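Long-range contacts in ESSC (Geobacillus thermodenitrificans, PDB 5FWH), which probably drives protein export as an FtsK/SpoIIIE-type ATPase of the bacterial type VII secretion apparatus, represented here by its N-terminal forkhead-associated (FHA) domain: residues M1-W5 with L14-T18; V23-Q29 with Y45-E49; Q103-S109 with A121-K127; K127-W132 with F170-D174. All blocks are in the same frame, centred on the assembly; numbering follows the deposited sequence.

Contact 1: M1-W5 with L14-T18; sequences MSQLW and LFSLT
Leu14 lays its CD1 methyl over one face of the Trp5 indole, 3.3 Å from the centroid of the six-membered ring and 14° off its normal, a close CH-pi contact. The two side chains run alongside each other, and the leucine fork sends its other methyl, CD2, to Gln3. From Gln3 CB, 3.8 Å from Phe15 O, the chain passes outward through CG, 3.7 Å from Ser16 OG. Its CD then nears the Leu14 methyl; at the tip OE1 lies 3.3 Å from Ser16 OG, and NE2 lies 3.6 Å from Leu14 CD2 while donating a hydrogen bond to Gln167 OE1, so that NE2 is satisfied while it rests against an apolar methyl. An alanine at Trp5 would take away the ring face on which Leu14 CD1 rests and would likely set that leucine free to turn.

Strands 3-8 and 11-16 form a beta hairpin at the edge of an antiparallel four-stranded sheet. Its backbone ladder includes a hydrogen bond from Phe15 N to Leu4 O of 2.8 Å. On the other face Leu4, with CG wedged between backbone N and carbonyl carbon (chi1 38°), drives CD2 tightly against Leu17, 3.3 Å from its CG. The same Leu4 CD2 meets the Phe15 ring at its edge, 3.7 Å from CD2 of that ring. Ile24 and Ile86 also touch Leu4 there, an apolar setting that suits leucine and phenylalanine.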
loop_
_atom_site.group_PDB
_atom_site.type_symbol
_atom_site.label_atom_id
_atom_site.label_comp_id
_atom_site.label_asym_id
_atom_site.label_seq_id
_atom_site.Cartn_x
_atom_site.Cartn_y
_atom_site.Cartn_z
HETATM N N MSE A 1 9.576 8.033 4.426
HETATM C CA MSE A 1 8.536 8.442 3.447
HETATM C C MSE A 1 7.247 8.712 4.207
HETATM O O MSE A 1 7.015 8.198 5.298
HETATM C CB MSE A 1 8.285 7.389 2.338
HETATM C CG MSE A 1 9.514 6.889 1.551
HETATM SE SE MSE A 1 9.570 7.373 -0.396
HETATM C CE MSE A 1 9.414 5.685 -1.430
ATOM N N SER A 2 6.427 9.547 3.590
ATOM C CA SER A 2 5.080 9.888 3.994
ATOM C C SER A 2 4.308 9.633 2.699
ATOM O O SER A 2 4.560 10.271 1.653
ATOM C CB SER A 2 5.029 11.373 4.369
ATOM O OG SER A 2 3.705 11.834 4.607
ATOM N N GLN A 3 3.433 8.639 2.717
ATOM C CA GLN A 3 2.745 8.336 1.513
ATOM C C GLN A 3 1.243 8.302 1.735
ATOM O O GLN A 3 0.766 7.926 2.815
ATOM C CB GLN A 3 3.248 7.032 0.952
ATOM C CG GLN A 3 4.717 7.148 0.538
ATOM C CD GLN A 3 5.290 5.881 -0.087
ATOM O OE1 GLN A 3 5.966 5.935 -1.141
ATOM N NE2 GLN A 3 5.093 4.759 0.571
ATOM N N LEU A 4 0.528 8.755 0.716
ATOM C CA LEU A 4 -0.912 8.458 0.657
ATOM C C LEU A 4 -1.194 7.468 -0.401
ATOM O O LEU A 4 -0.623 7.447 -1.507
ATOM C CB LEU A 4 -1.853 9.658 0.458
ATOM C CG LEU A 4 -1.567 10.855 -0.428
ATOM C CD1 LEU A 4 -2.836 11.671 -0.507
ATOM C CD2 LEU A 4 -0.444 11.695 0.144
ATOM N N TRP A 5 -2.201 6.727 -0.066
ATOM C CA TRP A 5 -2.746 5.725 -0.924
ATOM C C TRP A 5 -4.050 6.258 -1.340
ATOM O O TRP A 5 -4.859 6.631 -0.485
ATOM C CB TRP A 5 -2.939 4.499 -0.119
ATOM C CG TRP A 5 -1.741 4.176 0.658
ATOM C CD1 TRP A 5 -1.114 4.933 1.656
ATOM C CD2 TRP A 5 -1.070 2.986 0.596
ATOM N NE1 TRP A 5 -0.107 4.253 2.186
ATOM C CE2 TRP A 5 -0.004 3.064 1.511
ATOM C CE3 TRP A 5 -1.220 1.856 -0.183
ATOM C CZ2 TRP A 5 0.898 2.062 1.657
ATOM C CZ3 TRP A 5 -0.336 0.887 -0.026
ATOM C CH2 TRP A 5 0.709 0.982 0.901
ATOM N N LEU A 14 -0.161 5.294 -5.195
ATOM C CA LEU A 14 0.655 5.665 -4.038
ATOM C C LEU A 14 1.304 6.984 -4.404
ATOM O O LEU A 14 1.758 7.150 -5.522
ATOM C CB LEU A 14 1.663 4.538 -3.776
ATOM C CG LEU A 14 2.340 4.451 -2.431
ATOM C CD1 LEU A 14 1.336 4.000 -1.401
ATOM C CD2 LEU A 14 3.523 3.510 -2.426
ATOM N N PHE A 15 1.244 7.964 -3.525
ATOM C CA PHE A 15 1.817 9.280 -3.770
ATOM C C PHE A 15 2.596 9.754 -2.561
ATOM O O PHE A 15 2.074 9.751 -1.436
ATOM C CB PHE A 15 0.682 10.251 -4.015
ATOM C CG PHE A 15 1.122 11.657 -4.139
ATOM C CD1 PHE A 15 1.521 12.144 -5.367
ATOM C CD2 PHE A 15 1.184 12.495 -3.030
ATOM C CE1 PHE A 15 1.958 13.445 -5.498
ATOM C CE2 PHE A 15 1.594 13.805 -3.156
ATOM C CZ PHE A 15 1.985 14.280 -4.385
ATOM N N SER A 16 3.834 10.196 -2.793
ATOM C CA SER A 16 4.742 10.665 -1.736
ATOM C C SER A 16 4.560 12.149 -1.397
ATOM O O SER A 16 4.498 12.980 -2.275
ATOM C CB SER A 16 6.208 10.436 -2.161
ATOM O OG SER A 16 6.542 9.063 -2.101
ATOM N N LEU A 17 4.560 12.459 -0.109
ATOM C CA LEU A 17 4.352 13.795 0.422
ATOM C C LEU A 17 5.626 14.578 0.777
ATOM O O LEU A 17 5.567 15.415 1.666
ATOM C CB LEU A 17 3.508 13.691 1.704
ATOM C CG LEU A 17 2.060 13.379 1.391
ATOM C CD1 LEU A 17 1.248 13.270 2.656
ATOM C CD2 LEU A 17 1.507 14.457 0.463
ATOM N N THR A 18 6.745 14.283 0.113
ATOM C CA THR A 18 8.032 15.040 0.179
ATOM C C THR A 18 8.141 16.131 1.262
ATOM O O THR A 18 7.510 17.195 1.147
ATOM C CB THR A 18 8.448 15.631 -1.218
ATOM O OG1 THR A 18 7.823 16.900 -1.456
ATOM C CG2 THR A 18 8.103 14.682 -2.383
#

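Contact 2: V23-Q29 with Y45-E49; sequences VIVIGNQ and YIQIE
Tyr45 carries its CG anti to the carbonyl carbon (chi1 -57°), which lays the ring along the end of strand 23-27, and Gln29 bends at chi2 (-51°) to bring its amide up to the phenol. They meet at the end of an antiparallel strand pair, 23-27 with 46-50, inside a mixed sheet of the FHA beta sandwich. Four backbone hydrogen bonds join Ile24 with Ile48 and Ile26 with Ile46; Ile26 N to Ile46 O measures 2.8 Å.

The four isoleucines share the face that packs inward, where branched apolar residues suit both strand and core. Ile26 CD1 reaches across to Ile48 CG1 at 4.1 Å, and Ile26 also meets Met84 and Ile86 of strand 84-88. On the other face Val25 CG2 packs 3.5 Å from Tyr45 CB. Gly27 passes close by the ring, its CA 3.7 Å from Tyr45 CD1, where a side-chain CB would collide with that ring. Asn28 ND2 is bound by Phe39 O, whereas its OD1 is buried without a partner.

His32 packs edge-to-face with the Tyr45 ring, and at the ring's far end Gln29 NE2 donates to Tyr45 OH at 3.2 Å, the phenol lying near the amide plane while the ring stands 75° from it.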
loop_
_atom_site.group_PDB
_atom_site.type_symbol
_atom_site.label_atom_id
_atom_site.label_comp_id
_atom_site.label_asym_id
_atom_site.label_seq_id
_atom_site.Cartn_x
_atom_site.Cartn_y
_atom_site.Cartn_z
ATOM N N VAL A 23 0.192 21.649 0.219
ATOM C CA VAL A 23 -1.232 21.452 -0.075
ATOM C C VAL A 23 -1.400 20.794 -1.452
ATOM O O VAL A 23 -1.119 21.418 -2.480
ATOM C CB VAL A 23 -2.027 22.774 -0.010
ATOM C CG1 VAL A 23 -1.230 23.929 -0.628
ATOM C CG2 VAL A 23 -3.426 22.630 -0.633
ATOM N N ILE A 24 -1.859 19.535 -1.470
ATOM C CA ILE A 24 -1.932 18.772 -2.705
ATOM C C ILE A 24 -3.356 18.520 -3.040
ATOM O O ILE A 24 -4.209 18.609 -2.190
ATOM C CB ILE A 24 -1.124 17.451 -2.695
ATOM C CG1 ILE A 24 -1.778 16.346 -1.867
ATOM C CG2 ILE A 24 0.312 17.689 -2.233
ATOM C CD1 ILE A 24 -2.052 15.110 -2.685
ATOM N N VAL A 25 -3.597 18.196 -4.295
ATOM C CA VAL A 25 -4.938 18.074 -4.818
ATOM C C VAL A 25 -5.028 16.819 -5.698
ATOM O O VAL A 25 -4.118 16.495 -6.548
ATOM C CB VAL A 25 -5.435 19.345 -5.552
ATOM C CG1 VAL A 25 -4.455 19.777 -6.618
ATOM C CG2 VAL A 25 -6.834 19.116 -6.160
ATOM N N ILE A 26 -6.121 16.120 -5.434
ATOM C CA ILE A 26 -6.505 14.950 -6.139
ATOM C C ILE A 26 -7.680 15.396 -6.892
ATOM O O ILE A 26 -8.694 15.831 -6.282
ATOM C CB ILE A 26 -6.987 13.803 -5.187
ATOM C CG1 ILE A 26 -5.913 13.492 -4.161
ATOM C CG2 ILE A 26 -7.467 12.555 -5.977
ATOM C CD1 ILE A 26 -6.433 12.707 -2.968
ATOM N N GLY A 27 -7.591 15.188 -8.195
ATOM C CA GLY A 27 -8.590 15.586 -9.145
ATOM C C GLY A 27 -8.436 14.803 -10.426
ATOM O O GLY A 27 -7.793 13.752 -10.427
ATOM N N ASN A 28 -9.056 15.293 -11.509
ATOM C CA ASN A 28 -9.111 14.603 -12.834
ATOM C C ASN A 28 -8.376 15.257 -14.031
ATOM O O ASN A 28 -8.501 14.828 -15.187
ATOM C CB ASN A 28 -10.570 14.326 -13.202
ATOM C CG ASN A 28 -11.365 15.584 -13.495
ATOM O OD1 ASN A 28 -10.810 16.653 -13.643
ATOM N ND2 ASN A 28 -12.658 15.436 -13.636
ATOM N N GLN A 29 -7.592 16.275 -13.735
ATOM C CA GLN A 29 -6.663 16.892 -14.689
ATOM C C GLN A 29 -5.285 16.293 -14.567
ATOM O O GLN A 29 -4.909 15.852 -13.511
ATOM C CB GLN A 29 -6.530 18.367 -14.370
ATOM C CG GLN A 29 -7.836 19.147 -14.190
ATOM C CD GLN A 29 -8.837 18.969 -15.325
ATOM O OE1 GLN A 29 -8.472 18.752 -16.499
ATOM N NE2 GLN A 29 -10.126 19.073 -14.974
ATOM N N TYR A 45 -12.635 19.027 -6.094
ATOM C CA TYR A 45 -11.489 18.190 -6.052
ATOM C C TYR A 45 -11.247 17.897 -4.555
ATOM O O TYR A 45 -11.966 18.434 -3.651
ATOM C CB TYR A 45 -10.281 18.852 -6.781
ATOM C CG TYR A 45 -10.558 19.227 -8.253
ATOM C CD1 TYR A 45 -11.156 18.315 -9.138
ATOM C CD2 TYR A 45 -10.240 20.505 -8.767
ATOM C CE1 TYR A 45 -11.440 18.654 -10.452
ATOM C CE2 TYR A 45 -10.515 20.849 -10.109
ATOM C CZ TYR A 45 -11.111 19.928 -10.956
ATOM O OH TYR A 45 -11.384 20.244 -12.303
ATOM N N ILE A 46 -10.308 16.993 -4.272
ATOM C CA ILE A 46 -9.937 16.691 -2.929
ATOM C C ILE A 46 -8.673 17.343 -2.657
ATOM O O ILE A 46 -7.709 17.204 -3.441
ATOM C CB ILE A 46 -9.859 15.184 -2.674
ATOM C CG1 ILE A 46 -11.188 14.471 -3.051
ATOM C CG2 ILE A 46 -9.538 14.890 -1.197
ATOM C CD1 ILE A 46 -12.431 15.072 -2.371
ATOM N N GLN A 47 -8.669 18.116 -1.570
ATOM C CA GLN A 47 -7.467 18.793 -1.108
ATOM C C GLN A 47 -6.986 18.110 0.136
ATOM O O GLN A 47 -7.769 17.878 1.069
ATOM C CB GLN A 47 -7.745 20.283 -0.783
ATOM C CG GLN A 47 -8.368 21.174 -1.873
ATOM C CD GLN A 47 -9.881 21.044 -2.039
ATOM O OE1 GLN A 47 -10.696 21.270 -1.103
ATOM N NE2 GLN A 47 -10.276 20.727 -3.239
ATOM N N ILE A 48 -5.706 17.828 0.165
ATOM C CA ILE A 48 -5.012 17.309 1.330
ATOM C C ILE A 48 -3.940 18.321 1.687
ATOM O O ILE A 48 -3.149 18.669 0.840
ATOM C CB ILE A 48 -4.324 15.943 1.025
ATOM C CG1 ILE A 48 -5.249 15.007 0.268
ATOM C CG2 ILE A 48 -3.867 15.270 2.294
ATOM C CD1 ILE A 48 -6.453 14.513 1.050
ATOM N N GLU A 49 -3.937 18.814 2.916
ATOM C CA GLU A 49 -2.898 19.704 3.378
ATOM C C GLU A 49 -2.296 19.249 4.712
ATOM O O GLU A 49 -2.987 18.711 5.563
ATOM C CB GLU A 49 -3.404 21.156 3.451
ATOM C CG GLU A 49 -4.320 21.482 4.624
ATOM C CD GLU A 49 -4.619 22.981 4.819
ATOM O OE1 GLU A 49 -5.203 23.623 3.912
ATOM O OE2 GLU A 49 -4.297 23.521 5.910
#

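Contact 3: Q103-S109 with A121-K127; sequences QSEVLVS and ARFSLRK
Glu105 and Arg126 face each other in an antiparallel strand pair, 105-109 with 123-128, at the middle of a six-stranded mixed sheet. Paired backbone bonds link Val106 with Leu125 and Val108 with Phe123; Leu125 N to Val106 O measures 2.7 Å.

On the buried face Val108 stands over the Phe123 ring, its CB 3.9 Å from the ring centroid in a CH-pi contact. Phe123 CG sits between backbone N and carbonyl carbon (chi1 63°), which swings the ring beneath that valine, and Phe168 meets it edge-to-face.

At the end of the pair, Ser109 CB lies over one face of the Arg122 guanidinium, 3.7 Å from NH1, and Asp111 pairs with this arginine in a salt bridge.

The other face carries Glu105, Leu107, Ser124 and Arg126, largely polar. Arg126 runs beside Glu105, and its NE bonds OE1 at 2.7 Å from the syn side of a carboxylate turned 90° to the guanidinium. A second bond from Arg126 NE to Glu105 OE2, 3.3 Å, is weak. A leucine in place of Arg126 would probably leave the Glu105 carboxylate without its countercharge. Because Glu105 OE2 also lies 3.0 Å from Leu125 O, both acceptors, the arginine's charge is likely to offset their repulsion and hold the carboxylate against the strand.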
loop_
_atom_site.group_PDB
_atom_site.type_symbol
_atom_site.label_atom_id
_atom_site.label_comp_id
_atom_site.label_asym_id
_atom_site.label_seq_id
_atom_site.Cartn_x
_atom_site.Cartn_y
_atom_site.Cartn_z
ATOM N N GLN A 103 12.843 -21.122 1.331
ATOM C CA GLN A 103 11.393 -21.247 1.469
ATOM C C GLN A 103 10.774 -21.525 0.107
ATOM O O GLN A 103 11.181 -20.949 -0.885
ATOM C CB GLN A 103 10.787 -19.929 1.934
ATOM C CG GLN A 103 11.330 -19.334 3.226
ATOM C CD GLN A 103 10.679 -19.870 4.486
ATOM O OE1 GLN A 103 11.367 -20.298 5.409
ATOM N NE2 GLN A 103 9.360 -19.838 4.540
ATOM N N SER A 104 9.765 -22.377 0.066
ATOM C CA SER A 104 8.900 -22.500 -1.117
ATOM C C SER A 104 7.508 -21.830 -0.937
ATOM O O SER A 104 6.708 -21.805 -1.879
ATOM C CB SER A 104 8.735 -23.961 -1.446
ATOM O OG SER A 104 8.254 -24.625 -0.288
ATOM N N GLU A 105 7.220 -21.306 0.269
ATOM C CA GLU A 105 5.899 -20.702 0.560
ATOM C C GLU A 105 6.021 -19.648 1.648
ATOM O O GLU A 105 6.750 -19.858 2.600
ATOM C CB GLU A 105 4.925 -21.792 1.000
ATOM C CG GLU A 105 3.584 -21.317 1.539
ATOM C CD GLU A 105 2.505 -21.225 0.475
ATOM O OE1 GLU A 105 1.949 -22.285 0.063
ATOM O OE2 GLU A 105 2.189 -20.093 0.039
ATOM N N VAL A 106 5.375 -18.484 1.455
ATOM C CA VAL A 106 5.290 -17.389 2.466
ATOM C C VAL A 106 3.805 -17.012 2.614
ATOM O O VAL A 106 3.160 -16.611 1.628
ATOM C CB VAL A 106 6.158 -16.172 2.080
ATOM C CG1 VAL A 106 6.077 -15.060 3.119
ATOM C CG2 VAL A 106 7.595 -16.577 2.003
ATOM N N LEU A 107 3.257 -17.169 3.823
ATOM C CA LEU A 107 1.897 -16.787 4.120
ATOM C C LEU A 107 1.899 -15.483 4.824
ATOM O O LEU A 107 2.642 -15.286 5.776
ATOM C CB LEU A 107 1.188 -17.807 5.047
ATOM C CG LEU A 107 -0.270 -17.455 5.491
ATOM C CD1 LEU A 107 -1.233 -17.185 4.314
ATOM C CD2 LEU A 107 -0.879 -18.536 6.413
ATOM N N VAL A 108 1.036 -14.597 4.349
ATOM C CA VAL A 108 0.875 -13.273 4.861
ATOM C C VAL A 108 -0.591 -13.188 5.258
ATOM O O VAL A 108 -1.463 -13.212 4.408
ATOM C CB VAL A 108 1.168 -12.242 3.780
ATOM C CG1 VAL A 108 1.046 -10.869 4.392
ATOM C CG2 VAL A 108 2.625 -12.417 3.267
ATOM N N SER A 109 -0.846 -13.135 6.553
ATOM C CA SER A 109 -2.203 -13.024 7.088
ATOM C C SER A 109 -2.147 -12.801 8.592
ATOM O O SER A 109 -1.097 -12.525 9.158
ATOM C CB SER A 109 -2.959 -14.307 6.830
ATOM O OG SER A 109 -2.419 -15.292 7.689
ATOM N N ALA A 121 -3.397 -7.419 5.273
ATOM C CA ALA A 121 -3.294 -8.138 4.008
ATOM C C ALA A 121 -3.514 -9.592 4.278
ATOM O O ALA A 121 -3.240 -10.044 5.344
ATOM C CB ALA A 121 -1.880 -7.961 3.440
ATOM N N ARG A 122 -3.931 -10.332 3.279
ATOM C CA ARG A 122 -3.996 -11.735 3.396
ATOM C C ARG A 122 -3.712 -12.310 2.022
ATOM O O ARG A 122 -4.532 -12.169 1.140
ATOM C CB ARG A 122 -5.404 -12.149 3.938
ATOM C CG ARG A 122 -5.786 -13.608 3.728
ATOM C CD ARG A 122 -7.180 -13.926 4.289
ATOM N NE ARG A 122 -7.132 -13.877 5.743
ATOM C CZ ARG A 122 -6.653 -14.851 6.525
ATOM N NH1 ARG A 122 -6.187 -15.993 6.019
ATOM N NH2 ARG A 122 -6.620 -14.682 7.835
ATOM N N PHE A 123 -2.628 -13.054 1.880
ATOM C CA PHE A 123 -2.295 -13.624 0.577
ATOM C C PHE A 123 -1.177 -14.616 0.777
ATOM O O PHE A 123 -0.635 -14.671 1.839
ATOM C CB PHE A 123 -1.914 -12.497 -0.439
ATOM C CG PHE A 123 -0.675 -11.692 -0.065
ATOM C CD1 PHE A 123 0.610 -12.079 -0.514
ATOM C CD2 PHE A 123 -0.787 -10.483 0.641
ATOM C CE1 PHE A 123 1.754 -11.364 -0.185
ATOM C CE2 PHE A 123 0.387 -9.717 0.919
ATOM C CZ PHE A 123 1.641 -10.185 0.549
ATOM N N SER A 124 -0.867 -15.458 -0.189
ATOM C CA SER A 124 0.296 -16.294 -0.006
ATOM C C SER A 124 1.215 -16.114 -1.158
ATOM O O SER A 124 0.809 -15.624 -2.170
ATOM C CB SER A 124 -0.060 -17.769 0.234
ATOM O OG SER A 124 -0.608 -18.320 -0.921
ATOM N N LEU A 125 2.489 -16.395 -0.944
ATOM C CA LEU A 125 3.518 -16.382 -1.996
ATOM C C LEU A 125 4.058 -17.806 -2.145
ATOM O O LEU A 125 4.424 -18.432 -1.149
ATOM C CB LEU A 125 4.624 -15.439 -1.632
ATOM C CG LEU A 125 4.239 -13.943 -1.485
ATOM C CD1 LEU A 125 5.480 -13.165 -1.078
ATOM C CD2 LEU A 125 3.835 -13.301 -2.768
ATOM N N ARG A 126 4.121 -18.307 -3.370
ATOM C CA ARG A 126 4.630 -19.645 -3.606
ATOM C C ARG A 126 5.606 -19.733 -4.722
ATOM O O ARG A 126 5.384 -19.191 -5.822
ATOM C CB ARG A 126 3.504 -20.561 -4.008
ATOM C CG ARG A 126 2.768 -21.083 -2.839
ATOM C CD ARG A 126 1.642 -21.958 -3.292
ATOM N NE ARG A 126 0.621 -21.885 -2.273
ATOM C CZ ARG A 126 -0.664 -22.148 -2.458
ATOM N NH1 ARG A 126 -1.151 -22.582 -3.633
ATOM N NH2 ARG A 126 -1.468 -21.999 -1.410
ATOM N N LYS A 127 6.645 -20.495 -4.447
ATOM C CA LYS A 127 7.748 -20.607 -5.327
ATOM C C LYS A 127 7.592 -21.847 -6.183
ATOM O O LYS A 127 7.376 -22.945 -5.665
ATOM C CB LYS A 127 9.025 -20.684 -4.528
ATOM C CG LYS A 127 10.214 -20.298 -5.355
ATOM C CD LYS A 127 11.431 -20.215 -4.484
ATOM C CE LYS A 127 12.595 -19.694 -5.285
ATOM N NZ LYS A 127 13.875 -20.136 -4.663
#

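Contact 4: K127-W132 with F170-D174; sequences KHRGQW and FIEED
Glu173 OE2 takes the ammonium of Lys127 in a salt bridge of 2.7 Å to NZ, approached on the anti side of the carboxylate and 27° out of its plane. The lysine is extended throughout and the glutamate reaches over with CG anti to backbone N (chi1 -172°), the two chains crossing at about a right angle. Two long, flexible residues suit this span.

Glu173 grips the partner strand with its backbone too: Trp132 NE1 donates to Glu173 O at 2.9 Å, the acceptor lying in the indole plane at its edge. That bond fixes the rotation of the ring and satisfies its one polar atom in an otherwise apolar setting. Phe170 forms an offset stack on one indole face, its ring centroid 3.8 Å from that of the Trp132 five-membered ring and the planes 16° apart. Lys127 CB lies over the opposite face, sandwiching the tryptophan. Gly130, whose positive phi favours glycine, sits in the type I' turn from His128 to Gln131, and its O lies 3.6 Å from Glu173 CG.

The hairpin of strands 123-128 and 131-136 is thus tied to the bend between strands 166-170 and 175-180 of the facing sheet, with Leu125, Val100 and Leu155 packed around the two aromatic rings.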
loop_
_atom_site.group_PDB
_atom_site.type_symbol
_atom_site.label_atom_id
_atom_site.label_comp_id
_atom_site.label_asym_id
_atom_site.label_seq_id
_atom_site.Cartn_x
_atom_site.Cartn_y
_atom_site.Cartn_z
ATOM N N LYS A 127 6.645 -20.495 -4.447
ATOM C CA LYS A 127 7.748 -20.607 -5.327
ATOM C C LYS A 127 7.592 -21.847 -6.183
ATOM O O LYS A 127 7.376 -22.945 -5.665
ATOM C CB LYS A 127 9.025 -20.684 -4.528
ATOM C CG LYS A 127 10.214 -20.298 -5.355
ATOM C CD LYS A 127 11.431 -20.215 -4.484
ATOM C CE LYS A 127 12.595 -19.694 -5.285
ATOM N NZ LYS A 127 13.875 -20.136 -4.663
ATOM N N HIS A 128 7.648 -21.661 -7.489
ATOM C CA HIS A 128 7.576 -22.775 -8.446
ATOM C C HIS A 128 8.733 -22.574 -9.420
ATOM O O HIS A 128 8.893 -21.490 -9.953
ATOM C CB HIS A 128 6.251 -22.786 -9.210
ATOM C CG HIS A 128 5.019 -22.887 -8.347
ATOM N ND1 HIS A 128 4.816 -23.905 -7.436
ATOM C CD2 HIS A 128 3.896 -22.128 -8.311
ATOM C CE1 HIS A 128 3.636 -23.753 -6.859
ATOM N NE2 HIS A 128 3.061 -22.680 -7.370
ATOM N N ARG A 129 9.574 -23.590 -9.590
ATOM C CA ARG A 129 10.670 -23.595 -10.572
ATOM C C ARG A 129 11.435 -22.276 -10.606
ATOM O O ARG A 129 11.715 -21.734 -11.667
ATOM C CB ARG A 129 10.154 -24.018 -11.982
ATOM C CG ARG A 129 9.124 -23.096 -12.639
ATOM C CD ARG A 129 8.615 -23.522 -14.028
ATOM N NE ARG A 129 9.652 -23.540 -15.066
ATOM C CZ ARG A 129 10.442 -24.582 -15.359
ATOM N NH1 ARG A 129 10.359 -25.748 -14.701
ATOM N NH2 ARG A 129 11.347 -24.458 -16.326
ATOM N N GLY A 130 11.756 -21.752 -9.428
ATOM C CA GLY A 130 12.487 -20.499 -9.320
ATOM C C GLY A 130 11.671 -19.224 -9.479
ATOM O O GLY A 130 12.243 -18.135 -9.455
ATOM N N GLN A 131 10.347 -19.332 -9.597
ATOM C CA GLN A 131 9.482 -18.175 -9.788
ATOM C C GLN A 131 8.503 -18.054 -8.642
ATOM O O GLN A 131 7.827 -19.021 -8.312
ATOM C CB GLN A 131 8.671 -18.357 -11.080
ATOM C CG GLN A 131 9.512 -18.572 -12.341
ATOM C CD GLN A 131 10.652 -17.557 -12.482
ATOM O OE1 GLN A 131 11.824 -17.897 -12.278
ATOM N NE2 GLN A 131 10.311 -16.300 -12.799
ATOM N N TRP A 132 8.376 -16.864 -8.068
ATOM C CA TRP A 132 7.324 -16.640 -7.079
ATOM C C TRP A 132 5.992 -16.357 -7.726
ATOM O O TRP A 132 5.908 -15.585 -8.678
ATOM C CB TRP A 132 7.720 -15.516 -6.125
ATOM C CG TRP A 132 8.786 -15.925 -5.224
ATOM C CD1 TRP A 132 10.132 -15.595 -5.318
ATOM C CD2 TRP A 132 8.654 -16.713 -4.064
ATOM N NE1 TRP A 132 10.825 -16.149 -4.271
ATOM C CE2 TRP A 132 9.957 -16.831 -3.483
ATOM C CE3 TRP A 132 7.577 -17.332 -3.446
ATOM C CZ2 TRP A 132 10.207 -17.575 -2.346
ATOM C CZ3 TRP A 132 7.814 -18.074 -2.288
ATOM C CH2 TRP A 132 9.130 -18.202 -1.756
ATOM N N PHE A 170 10.169 -8.273 -4.144
ATOM C CA PHE A 170 11.304 -9.173 -4.273
ATOM C C PHE A 170 12.441 -8.315 -4.893
ATOM O O PHE A 170 12.328 -7.742 -6.013
ATOM C CB PHE A 170 10.982 -10.411 -5.134
ATOM C CG PHE A 170 10.320 -11.532 -4.348
ATOM C CD1 PHE A 170 11.067 -12.326 -3.496
ATOM C CD2 PHE A 170 8.945 -11.733 -4.426
ATOM C CE1 PHE A 170 10.469 -13.320 -2.761
ATOM C CE2 PHE A 170 8.323 -12.717 -3.693
ATOM C CZ PHE A 170 9.089 -13.523 -2.846
ATOM N N ILE A 171 13.513 -8.198 -4.149
ATOM C CA ILE A 171 14.708 -7.558 -4.675
ATOM C C ILE A 171 15.335 -8.544 -5.667
ATOM O O ILE A 171 15.731 -8.167 -6.758
ATOM C CB ILE A 171 15.763 -7.318 -3.588
ATOM C CG1 ILE A 171 15.257 -6.353 -2.506
ATOM C CG2 ILE A 171 17.066 -6.828 -4.213
ATOM C CD1 ILE A 171 14.937 -4.957 -2.972
ATOM N N GLU A 172 15.458 -9.784 -5.188
ATOM C CA GLU A 172 15.971 -10.942 -5.889
ATOM C C GLU A 172 15.010 -12.072 -5.564
ATOM O O GLU A 172 14.136 -11.959 -4.663
ATOM C CB GLU A 172 17.377 -11.255 -5.352
ATOM C CG GLU A 172 18.087 -12.551 -5.779
ATOM C CD GLU A 172 18.219 -12.791 -7.272
ATOM O OE1 GLU A 172 17.182 -13.085 -7.937
ATOM O OE2 GLU A 172 19.372 -12.739 -7.761
ATOM N N GLU A 173 15.163 -13.154 -6.305
ATOM C CA GLU A 173 14.472 -14.398 -6.049
ATOM C C GLU A 173 14.551 -14.860 -4.613
ATOM O O GLU A 173 13.629 -15.549 -4.123
ATOM C CB GLU A 173 15.091 -15.474 -6.900
ATOM C CG GLU A 173 14.362 -16.805 -6.903
ATOM C CD GLU A 173 15.295 -17.959 -7.252
ATOM O OE1 GLU A 173 16.363 -17.730 -7.887
ATOM O OE2 GLU A 173 14.970 -19.102 -6.866
ATOM N N ASP A 174 15.655 -14.558 -3.956
ATOM C CA ASP A 174 15.873 -15.045 -2.583
ATOM C C ASP A 174 15.653 -13.973 -1.471
ATOM O O ASP A 174 15.800 -14.291 -0.301
ATOM C CB ASP A 174 17.258 -15.758 -2.467
ATOM C CG ASP A 174 18.426 -14.985 -3.150
ATOM O OD1 ASP A 174 18.470 -13.741 -3.046
ATOM O OD2 ASP A 174 19.304 -15.630 -3.791
#

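The contacts fall into two groups, contact 3 lying across the chain's centre from contacts 1 and 2. Contacts 1 and 2 touch, their centres 13 Å apart: Leu4 and Phe15 of the hairpin meet Ile24, and Leu4 reaches Ile48, so two sheets share one apolar interior. Contacts 3 and 4, with centres 12 Å apart, are joined more directly, since they share Lys127, and Trp132 and Phe170 pack on the 121-127 segment, Leu125 CD1 lying 3.9 Å from Phe170 CE2. Between the groups there is no touch: contacts 1 and 3 approach to about 10 Å between nearest atoms, and contacts 2 and 4 have centres about 38 Å apart. This separation is consistent with two successive beta sandwiches.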